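Local coordinates for uncharacterized protein (Mycobacterium smegmatis, PDB 4TMD), which is of unknown function but belongs to the DUF5642 family of the Mog1p/PsbP clan and is probably an exported lipoprotein, at residues A[79-84]-A[183-188]; A[103-108]-A[112-117]; A[150-155]-A[159-164]. One frame throughout, in Å; residues are numbered along the deposited sequence.

Contact 1: A[79-84]-A[183-188]; sequences NRFIVM and RELLSA
The Phe81 ring is the flat group of this contact, and Leu185 reaches it obliquely through CD1. Leu185 CD1 lies 3.8 Å from Phe81 CD1. Leu185 CD1 also touches the stem of the side chain, 3.8 Å from Phe81 CB, so it sits in the angle where the ring leaves the strand. The two side chains cross at about a right angle. Leu185 CD1 is 4.1 Å from Val83 CG2, and Leu185 CB is 4.2 Å from that same Val83 CG2. Val83 CG2 lies beside its own backbone N, anti to the carbonyl carbon (CG1 chi1 -177°), and this turns it to the helix. Phe81 and Val83 are two residues apart on one strand and point to the same side of the sheet, whereas Ile82 points away. Leu185 thus bridges both with one branch. No hydrogen bond crosses, and all three residues are buried. Ser16 and Phe17 also pack on Leu185, while Phe81 also touches Arg181 and Val83 touches Ala189 of the same helix. A helix lying over one face of an antiparallel sheet, joined by apolar side chains, is a two-layer alpha+beta arrangement (an alpha-beta sandwich), consistent with the Mog1p/PsbP clan.

Contact 2: A[103-108]-A[112-117]; sequences RVKFLG and RGQVDV
A bend in Arg103 at its third torsion (chi3 -66°) lays the guanidinium beside Asp116, while Phe106 CG sits between its own backbone N and carbonyl carbon (chi1 64°), which swings the ring over Gly113. Arg103 grips the carboxylate side-on. Arg103 NE donates to Asp116 OD1 at 2.8 Å, on the syn side but tilted out of the carboxylate plane, with OD1 in the guanidinium plane. Arg103 NH2 donates to Asp116 OD2 at 3.1 Å, from above the carboxylate plane. The two planes are 36° apart. Gln114 NE2 gives Asp116 OD2 a second bond of 2.7 Å, from the opposite face to Arg103 NH2. The amide nitrogen also lies over one face of the guanidinium, donor beside donor, and the shared carboxylate holds both. On this same side of the sheet, Leu107 CD1 covers a face of the Arg112 guanidinium, 3.8 Å from Arg112 CZ. On the other side, Gly113 CA makes a CH-pi contact 3.9 Å from the Phe106 ring centroid. Four backbone bonds join Val104 with Val115 and Phe106 with Gly113. This antiparallel hairpin lies between strand 46-48, beside 103-107, and strand 127-137, beside 111-118. Val104 packs on Cys52, whose disulfide partner Cys101 just precedes the hairpin.

Contact 3: A[150-155]-A[159-164]; sequences NYVASF and MVIVTA
Met159 runs along the face of the hairpin that carries Val152 and Ser154. Met159 CB is 4.0 Å from Ala153 O, the carbonyl that accepts the backbone N-H of Val160. Met159 CG comes to 3.8 Å from the same Ala153 O and also reaches Val152 CG1. Met159 SD lies 4.1 Å from Val152 CG1. The Met159 chain then bends at chi3 (-84°), which keeps Met159 CE against this valine, 3.9 Å from Val152 CG1. Met159 CE is also 4.2 Å from Ser154 CB. Phe61, from a loop, packs on Met159. Further along the same face, Thr163 OG1 donates to Asn150 OD1 at 2.8 Å, nearly in line with the amide C=O (162°). The two side chains lie side by side and point the same way. On the reverse face, Val160 CG2 meets the edge of the Phe155 ring, 4.3 Å from Phe155 CE1. Four backbone bonds, all 2.8 Å from N to O, tie Tyr151 to Val162 and Ala153 to Val160. Polar grip is therefore supplied mainly by the backbone, and the side chains add mostly apolar contacts. The Thr163 bond is the one side-chain hydrogen bond across the pair, and it fixes the Asn150 carbonyl oxygen at the partly exposed end.

All three contacts reach one antiparallel sheet. Contacts 1 and 3 are close, with centres about 8 Å apart. Strand 79-88 pairs with strand 158-166: Ile161 N donates to Met84 O, and Ile82 N to Thr163 O. Helix 179-194 spans both: Leu185 meets strand 79-88, and Arg183 packs on Tyr151 of contact 3. Contact 2 lies about 23 Å from contact 1 and 20 Å from contact 3, centre to centre, and touches neither. Along the chain, contact 2 precedes contact 3, and both fall between the segments of contact 1. The C-terminal helix thus packs on the central strands, while contact 2 forms the hairpin near the 46-48 edge, so one sheet runs through all three.

Contact 1: A[79-84]-A[183-188]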
loop_
_atom_site.group_PDB
_atom_site.type_symbol
_atom_site.label_atom_id
_atom_site.label_comp_id
_atom_site.label_asym_id
_atom_site.label_seq_id
_atom_site.Cartn_x
_atom_site.Cartn_y
_atom_site.Cartn_z
ATOM N N ASN A 79 -4.604 8.787 -12.028
ATOM C CA ASN A 79 -4.184 7.989 -10.875
ATOM C C ASN A 79 -2.796 8.353 -10.396
ATOM O O ASN A 79 -1.993 8.872 -11.154
ATOM C CB ASN A 79 -4.178 6.498 -11.205
ATOM C CG ASN A 79 -5.558 5.908 -11.324
ATOM O OD1 ASN A 79 -5.696 4.711 -11.538
ATOM N ND2 ASN A 79 -6.588 6.736 -11.190
ATOM N N ARG A 80 -2.520 8.041 -9.136
ATOM C CA ARG A 80 -1.167 7.994 -8.617
ATOM C C ARG A 80 -0.859 6.561 -8.160
ATOM O O ARG A 80 -1.666 5.939 -7.458
ATOM C CB ARG A 80 -1.000 8.970 -7.457
ATOM C CG ARG A 80 0.338 8.891 -6.663
ATOM C CD ARG A 80 0.232 9.865 -5.480
ATOM N NE ARG A 80 1.317 9.784 -4.507
ATOM C CZ ARG A 80 1.559 10.718 -3.585
ATOM N NH1 ARG A 80 0.798 11.805 -3.523
ATOM N NH2 ARG A 80 2.566 10.579 -2.729
ATOM N N PHE A 81 0.308 6.056 -8.555
ATOM C CA PHE A 81 0.816 4.763 -8.087
ATOM C C PHE A 81 2.110 4.962 -7.336
ATOM O O PHE A 81 3.018 5.622 -7.837
ATOM C CB PHE A 81 1.050 3.799 -9.259
ATOM C CG PHE A 81 -0.169 3.551 -10.075
ATOM C CD1 PHE A 81 -1.062 2.545 -9.728
ATOM C CD2 PHE A 81 -0.445 4.344 -11.186
ATOM C CE1 PHE A 81 -2.203 2.334 -10.476
ATOM C CE2 PHE A 81 -1.592 4.140 -11.930
ATOM C CZ PHE A 81 -2.475 3.130 -11.579
ATOM N N ILE A 82 2.192 4.414 -6.131
ATOM C CA ILE A 82 3.453 4.407 -5.388
ATOM C C ILE A 82 3.903 2.975 -5.156
ATOM O O ILE A 82 3.175 2.188 -4.548
ATOM C CB ILE A 82 3.324 5.102 -4.036
ATOM C CG1 ILE A 82 2.838 6.535 -4.226
ATOM C CG2 ILE A 82 4.682 5.060 -3.275
ATOM C CD1 ILE A 82 2.502 7.225 -2.938
ATOM N N VAL A 83 5.079 2.621 -5.656
ATOM C CA VAL A 83 5.607 1.276 -5.408
ATOM C C VAL A 83 6.778 1.363 -4.418
ATOM O O VAL A 83 7.838 1.875 -4.762
ATOM C CB VAL A 83 6.068 0.589 -6.714
ATOM C CG1 VAL A 83 6.554 -0.835 -6.420
ATOM C CG2 VAL A 83 4.929 0.548 -7.721
ATOM N N MET A 84 6.574 0.872 -3.192
ATOM C CA MET A 84 7.603 0.919 -2.154
ATOM C C MET A 84 8.154 -0.474 -1.859
ATOM O O MET A 84 7.387 -1.424 -1.713
ATOM C CB MET A 84 7.051 1.525 -0.854
ATOM C CG MET A 84 6.538 2.947 -0.994
ATOM S SD MET A 84 5.820 3.609 0.533
ATOM C CE MET A 84 4.324 2.645 0.705
ATOM N N ARG A 183 -2.199 -4.176 -9.288
ATOM C CA ARG A 183 -1.866 -5.568 -8.975
ATOM C C ARG A 183 -0.694 -6.057 -9.835
ATOM O O ARG A 183 0.181 -6.785 -9.360
ATOM C CB ARG A 183 -3.091 -6.477 -9.151
ATOM C CG ARG A 183 -4.212 -6.219 -8.115
ATOM C CD ARG A 183 -5.304 -7.276 -8.188
ATOM N NE ARG A 183 -5.852 -7.406 -9.537
ATOM C CZ ARG A 183 -6.935 -6.773 -9.979
ATOM N NH1 ARG A 183 -7.611 -5.960 -9.176
ATOM N NH2 ARG A 183 -7.346 -6.949 -11.230
ATOM N N GLU A 184 -0.652 -5.646 -11.096
ATOM C CA GLU A 184 0.490 -6.024 -11.938
ATOM C C GLU A 184 1.772 -5.355 -11.481
ATOM O O GLU A 184 2.852 -5.966 -11.522
ATOM C CB GLU A 184 0.207 -5.700 -13.406
ATOM C CG GLU A 184 -0.980 -6.510 -13.922
ATOM C CD GLU A 184 -1.447 -6.103 -15.300
ATOM O OE1 GLU A 184 -0.878 -5.147 -15.878
ATOM O OE2 GLU A 184 -2.395 -6.750 -15.797
ATOM N N LEU A 185 1.679 -4.105 -11.023
ATOM C CA LEU A 185 2.860 -3.462 -10.449
ATOM C C LEU A 185 3.405 -4.249 -9.247
ATOM O O LEU A 185 4.615 -4.298 -9.045
ATOM C CB LEU A 185 2.551 -2.022 -10.011
ATOM C CG LEU A 185 2.468 -0.981 -11.133
ATOM C CD1 LEU A 185 1.984 0.341 -10.551
ATOM C CD2 LEU A 185 3.836 -0.797 -11.789
ATOM N N LEU A 186 2.520 -4.839 -8.442
ATOM C CA LEU A 186 2.982 -5.589 -7.276
ATOM C C LEU A 186 3.781 -6.820 -7.705
ATOM O O LEU A 186 4.867 -7.080 -7.198
ATOM C CB LEU A 186 1.812 -6.009 -6.397
ATOM C CG LEU A 186 2.233 -6.848 -5.187
ATOM C CD1 LEU A 186 2.919 -5.976 -4.132
ATOM C CD2 LEU A 186 1.026 -7.599 -4.600
ATOM N N SER A 187 3.239 -7.578 -8.649
ATOM C CA SER A 187 3.936 -8.748 -9.150
ATOM C C SER A 187 5.258 -8.370 -9.804
ATOM O O SER A 187 6.282 -9.039 -9.613
ATOM C CB SER A 187 3.050 -9.490 -10.141
ATOM O OG SER A 187 1.884 -9.933 -9.488
ATOM N N ALA A 188 5.240 -7.294 -10.581
ATOM C CA ALA A 188 6.433 -6.891 -11.301
ATOM C C ALA A 188 7.508 -6.409 -10.332
ATOM O O ALA A 188 8.692 -6.698 -10.530
ATOM C CB ALA A 188 6.098 -5.804 -12.343
#

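Contact 2: A[103-108]-A[112-117]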
loop_
_atom_site.group_PDB
_atom_site.type_symbol
_atom_site.label_atom_id
_atom_site.label_comp_id
_atom_site.label_asym_id
_atom_site.label_seq_id
_atom_site.Cartn_x
_atom_site.Cartn_y
_atom_site.Cartn_z
ATOM N N ARG A 103 -14.638 -6.770 5.920
ATOM C CA ARG A 103 -15.115 -5.395 5.848
ATOM C C ARG A 103 -15.167 -4.782 7.240
ATOM O O ARG A 103 -15.788 -5.332 8.156
ATOM C CB ARG A 103 -16.493 -5.311 5.179
ATOM C CG ARG A 103 -17.149 -3.929 5.345
ATOM C CD ARG A 103 -18.344 -3.762 4.417
ATOM N NE ARG A 103 -17.919 -3.755 3.022
ATOM C CZ ARG A 103 -18.731 -3.932 1.987
ATOM N NH1 ARG A 103 -20.032 -4.134 2.184
ATOM N NH2 ARG A 103 -18.239 -3.902 0.756
ATOM N N VAL A 104 -14.510 -3.642 7.399
ATOM C CA VAL A 104 -14.610 -2.870 8.630
ATOM C C VAL A 104 -15.057 -1.443 8.355
ATOM O O VAL A 104 -14.436 -0.734 7.562
ATOM C CB VAL A 104 -13.281 -2.805 9.373
ATOM C CG1 VAL A 104 -13.512 -2.260 10.772
ATOM C CG2 VAL A 104 -12.631 -4.182 9.423
ATOM N N LYS A 105 -16.121 -1.021 9.023
ATOM C CA LYS A 105 -16.577 0.364 8.943
ATOM C C LYS A 105 -16.199 1.104 10.222
ATOM O O LYS A 105 -16.040 0.487 11.276
ATOM C CB LYS A 105 -18.085 0.436 8.734
ATOM C CG LYS A 105 -18.601 -0.259 7.495
ATOM C CD LYS A 105 -20.065 0.085 7.322
ATOM C CE LYS A 105 -20.724 -0.806 6.305
ATOM N NZ LYS A 105 -22.161 -0.458 6.190
ATOM N N PHE A 106 -16.036 2.417 10.131
ATOM C CA PHE A 106 -15.791 3.209 11.328
ATOM C C PHE A 106 -16.450 4.577 11.217
ATOM O O PHE A 106 -16.674 5.084 10.124
ATOM C CB PHE A 106 -14.291 3.352 11.605
ATOM C CG PHE A 106 -13.536 4.097 10.542
ATOM C CD1 PHE A 106 -13.355 5.474 10.639
ATOM C CD2 PHE A 106 -12.996 3.424 9.453
ATOM C CE1 PHE A 106 -12.660 6.168 9.667
ATOM C CE2 PHE A 106 -12.295 4.111 8.472
ATOM C CZ PHE A 106 -12.125 5.485 8.582
ATOM N N LEU A 107 -16.769 5.165 12.364
ATOM C CA LEU A 107 -17.505 6.411 12.382
ATOM C C LEU A 107 -17.123 7.218 13.610
ATOM O O LEU A 107 -17.058 6.679 14.714
ATOM C CB LEU A 107 -19.006 6.130 12.355
ATOM C CG LEU A 107 -19.950 7.293 12.633
ATOM C CD1 LEU A 107 -20.029 8.208 11.433
ATOM C CD2 LEU A 107 -21.326 6.753 12.992
ATOM N N GLY A 108 -16.834 8.498 13.395
ATOM C CA GLY A 108 -16.461 9.415 14.457
ATOM C C GLY A 108 -16.909 10.780 14.004
ATOM O O GLY A 108 -17.518 10.887 12.943
ATOM N N ARG A 112 -15.491 9.251 8.843
ATOM C CA ARG A 112 -16.241 8.016 8.658
ATOM C C ARG A 112 -15.650 7.284 7.463
ATOM O O ARG A 112 -15.147 7.911 6.527
ATOM C CB ARG A 112 -17.731 8.286 8.457
ATOM C CG ARG A 112 -18.102 8.947 7.142
ATOM C CD ARG A 112 -19.614 9.172 7.055
ATOM N NE ARG A 112 -20.365 7.962 7.390
ATOM C CZ ARG A 112 -21.572 7.959 7.956
ATOM N NH1 ARG A 112 -22.170 9.108 8.253
ATOM N NH2 ARG A 112 -22.178 6.809 8.239
ATOM N N GLY A 113 -15.683 5.963 7.493
ATOM C CA GLY A 113 -15.053 5.220 6.427
ATOM C C GLY A 113 -15.206 3.723 6.502
ATOM O O GLY A 113 -15.938 3.185 7.334
ATOM N N GLN A 114 -14.468 3.053 5.628
ATOM C CA GLN A 114 -14.663 1.641 5.375
ATOM C C GLN A 114 -13.358 1.068 4.840
ATOM O O GLN A 114 -12.681 1.709 4.022
ATOM C CB GLN A 114 -15.814 1.460 4.389
ATOM C CG GLN A 114 -16.070 0.057 3.862
ATOM C CD GLN A 114 -17.217 0.058 2.865
ATOM O OE1 GLN A 114 -18.133 0.860 2.986
ATOM N NE2 GLN A 114 -17.164 -0.812 1.874
ATOM N N VAL A 115 -12.978 -0.111 5.320
ATOM C CA VAL A 115 -11.760 -0.760 4.815
ATOM C C VAL A 115 -12.125 -2.193 4.453
ATOM O O VAL A 115 -12.514 -2.972 5.325
ATOM C CB VAL A 115 -10.609 -0.716 5.851
ATOM C CG1 VAL A 115 -9.361 -1.485 5.343
ATOM C CG2 VAL A 115 -10.224 0.734 6.175
ATOM N N ASP A 116 -12.047 -2.509 3.163
ATOM C CA ASP A 116 -12.411 -3.816 2.608
ATOM C C ASP A 116 -11.201 -4.588 2.119
ATOM O O ASP A 116 -10.330 -4.006 1.486
ATOM C CB ASP A 116 -13.342 -3.657 1.402
ATOM C CG ASP A 116 -14.730 -3.172 1.776
ATOM O OD1 ASP A 116 -15.119 -3.347 2.938
ATOM O OD2 ASP A 116 -15.430 -2.628 0.897
ATOM N N VAL A 117 -11.176 -5.897 2.347
ATOM C CA VAL A 117 -10.195 -6.744 1.682
ATOM C C VAL A 117 -10.629 -6.926 0.236
ATOM O O VAL A 117 -11.798 -7.160 -0.035
ATOM C CB VAL A 117 -10.061 -8.115 2.379
ATOM C CG1 VAL A 117 -9.058 -9.003 1.639
ATOM C CG2 VAL A 117 -9.648 -7.919 3.825
#

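Contact 3: A[150-155]-A[159-164]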
loop_
_atom_site.group_PDB
_atom_site.type_symbol
_atom_site.label_atom_id
_atom_site.label_comp_id
_atom_site.label_asym_id
_atom_site.label_seq_id
_atom_site.Cartn_x
_atom_site.Cartn_y
_atom_site.Cartn_z
ATOM N N ASN A 150 -4.483 -0.627 -1.595
ATOM C CA ASN A 150 -3.198 -1.029 -1.037
ATOM C C ASN A 150 -2.957 -2.482 -1.386
ATOM O O ASN A 150 -3.832 -3.310 -1.151
ATOM C CB ASN A 150 -3.189 -0.907 0.491
ATOM C CG ASN A 150 -2.529 0.341 0.979
ATOM O OD1 ASN A 150 -1.516 0.781 0.436
ATOM N ND2 ASN A 150 -3.090 0.927 2.030
ATOM N N TYR A 151 -1.781 -2.809 -1.900
ATOM C CA TYR A 151 -1.448 -4.211 -2.130
ATOM C C TYR A 151 -0.104 -4.445 -1.491
ATOM O O TYR A 151 0.842 -3.696 -1.711
ATOM C CB TYR A 151 -1.434 -4.568 -3.618
ATOM C CG TYR A 151 -2.773 -4.305 -4.258
ATOM C CD1 TYR A 151 -3.745 -5.296 -4.296
ATOM C CD2 TYR A 151 -3.084 -3.053 -4.789
ATOM C CE1 TYR A 151 -4.991 -5.051 -4.851
ATOM C CE2 TYR A 151 -4.334 -2.804 -5.355
ATOM C CZ TYR A 151 -5.274 -3.804 -5.385
ATOM O OH TYR A 151 -6.516 -3.567 -5.940
ATOM N N VAL A 152 -0.044 -5.485 -0.675
ATOM C CA VAL A 152 1.133 -5.788 0.105
ATOM C C VAL A 152 1.644 -7.176 -0.242
ATOM O O VAL A 152 0.857 -8.123 -0.263
ATOM C CB VAL A 152 0.800 -5.737 1.611
ATOM C CG1 VAL A 152 1.986 -6.258 2.448
ATOM C CG2 VAL A 152 0.416 -4.338 2.019
ATOM N N ALA A 153 2.942 -7.301 -0.508
ATOM C CA ALA A 153 3.552 -8.620 -0.670
ATOM C C ALA A 153 4.654 -8.804 0.348
ATOM O O ALA A 153 5.529 -7.956 0.471
ATOM C CB ALA A 153 4.102 -8.805 -2.076
ATOM N N SER A 154 4.602 -9.921 1.068
ATOM C CA SER A 154 5.557 -10.236 2.119
ATOM C C SER A 154 6.343 -11.500 1.785
ATOM O O SER A 154 5.746 -12.531 1.500
ATOM C CB SER A 154 4.823 -10.440 3.446
ATOM O OG SER A 154 5.676 -11.025 4.409
ATOM N N PHE A 155 7.668 -11.421 1.816
ATOM C CA PHE A 155 8.497 -12.611 1.675
ATOM C C PHE A 155 9.787 -12.383 2.431
ATOM O O PHE A 155 10.429 -11.350 2.281
ATOM C CB PHE A 155 8.767 -12.957 0.196
ATOM C CG PHE A 155 9.360 -11.834 -0.598
ATOM C CD1 PHE A 155 8.564 -10.802 -1.072
ATOM C CD2 PHE A 155 10.716 -11.814 -0.888
ATOM C CE1 PHE A 155 9.104 -9.762 -1.811
ATOM C CE2 PHE A 155 11.263 -10.774 -1.627
ATOM C CZ PHE A 155 10.457 -9.751 -2.095
ATOM N N MET A 159 9.269 -6.524 2.172
ATOM C CA MET A 159 7.864 -6.217 1.996
ATOM C C MET A 159 7.755 -5.247 0.851
ATOM O O MET A 159 8.556 -4.322 0.782
ATOM C CB MET A 159 7.281 -5.623 3.272
ATOM C CG MET A 159 5.840 -5.216 3.151
ATOM S SD MET A 159 5.124 -4.996 4.797
ATOM C CE MET A 159 4.660 -6.677 5.193
ATOM N N VAL A 160 6.798 -5.474 -0.051
ATOM C CA VAL A 160 6.583 -4.564 -1.165
ATOM C C VAL A 160 5.163 -4.058 -1.070
ATOM O O VAL A 160 4.236 -4.840 -0.874
ATOM C CB VAL A 160 6.820 -5.242 -2.533
ATOM C CG1 VAL A 160 6.401 -4.309 -3.669
ATOM C CG2 VAL A 160 8.288 -5.662 -2.678
ATOM N N ILE A 161 4.996 -2.747 -1.172
ATOM C CA ILE A 161 3.681 -2.149 -1.042
ATOM C C ILE A 161 3.352 -1.278 -2.249
ATOM O O ILE A 161 4.082 -0.331 -2.558
ATOM C CB ILE A 161 3.565 -1.282 0.223
ATOM C CG1 ILE A 161 4.048 -2.052 1.454
ATOM C CG2 ILE A 161 2.129 -0.809 0.393
ATOM C CD1 ILE A 161 3.879 -1.268 2.722
ATOM N N VAL A 162 2.260 -1.607 -2.926
ATOM C CA VAL A 162 1.763 -0.756 -3.996
ATOM C C VAL A 162 0.531 -0.034 -3.472
ATOM O O VAL A 162 -0.401 -0.659 -2.951
ATOM C CB VAL A 162 1.438 -1.562 -5.285
ATOM C CG1 VAL A 162 0.764 -0.657 -6.353
ATOM C CG2 VAL A 162 2.723 -2.198 -5.841
ATOM N N THR A 163 0.550 1.289 -3.574
ATOM C CA THR A 163 -0.607 2.102 -3.213
ATOM C C THR A 163 -1.109 2.821 -4.456
ATOM O O THR A 163 -0.325 3.452 -5.167
ATOM C CB THR A 163 -0.263 3.126 -2.122
ATOM O OG1 THR A 163 0.268 2.439 -0.977
ATOM C CG2 THR A 163 -1.518 3.894 -1.714
ATOM N N ALA A 164 -2.402 2.698 -4.738
ATOM C CA ALA A 164 -3.004 3.361 -5.894
ATOM C C ALA A 164 -4.179 4.217 -5.439
ATOM O O ALA A 164 -5.035 3.732 -4.707
ATOM C CB ALA A 164 -3.466 2.346 -6.916
#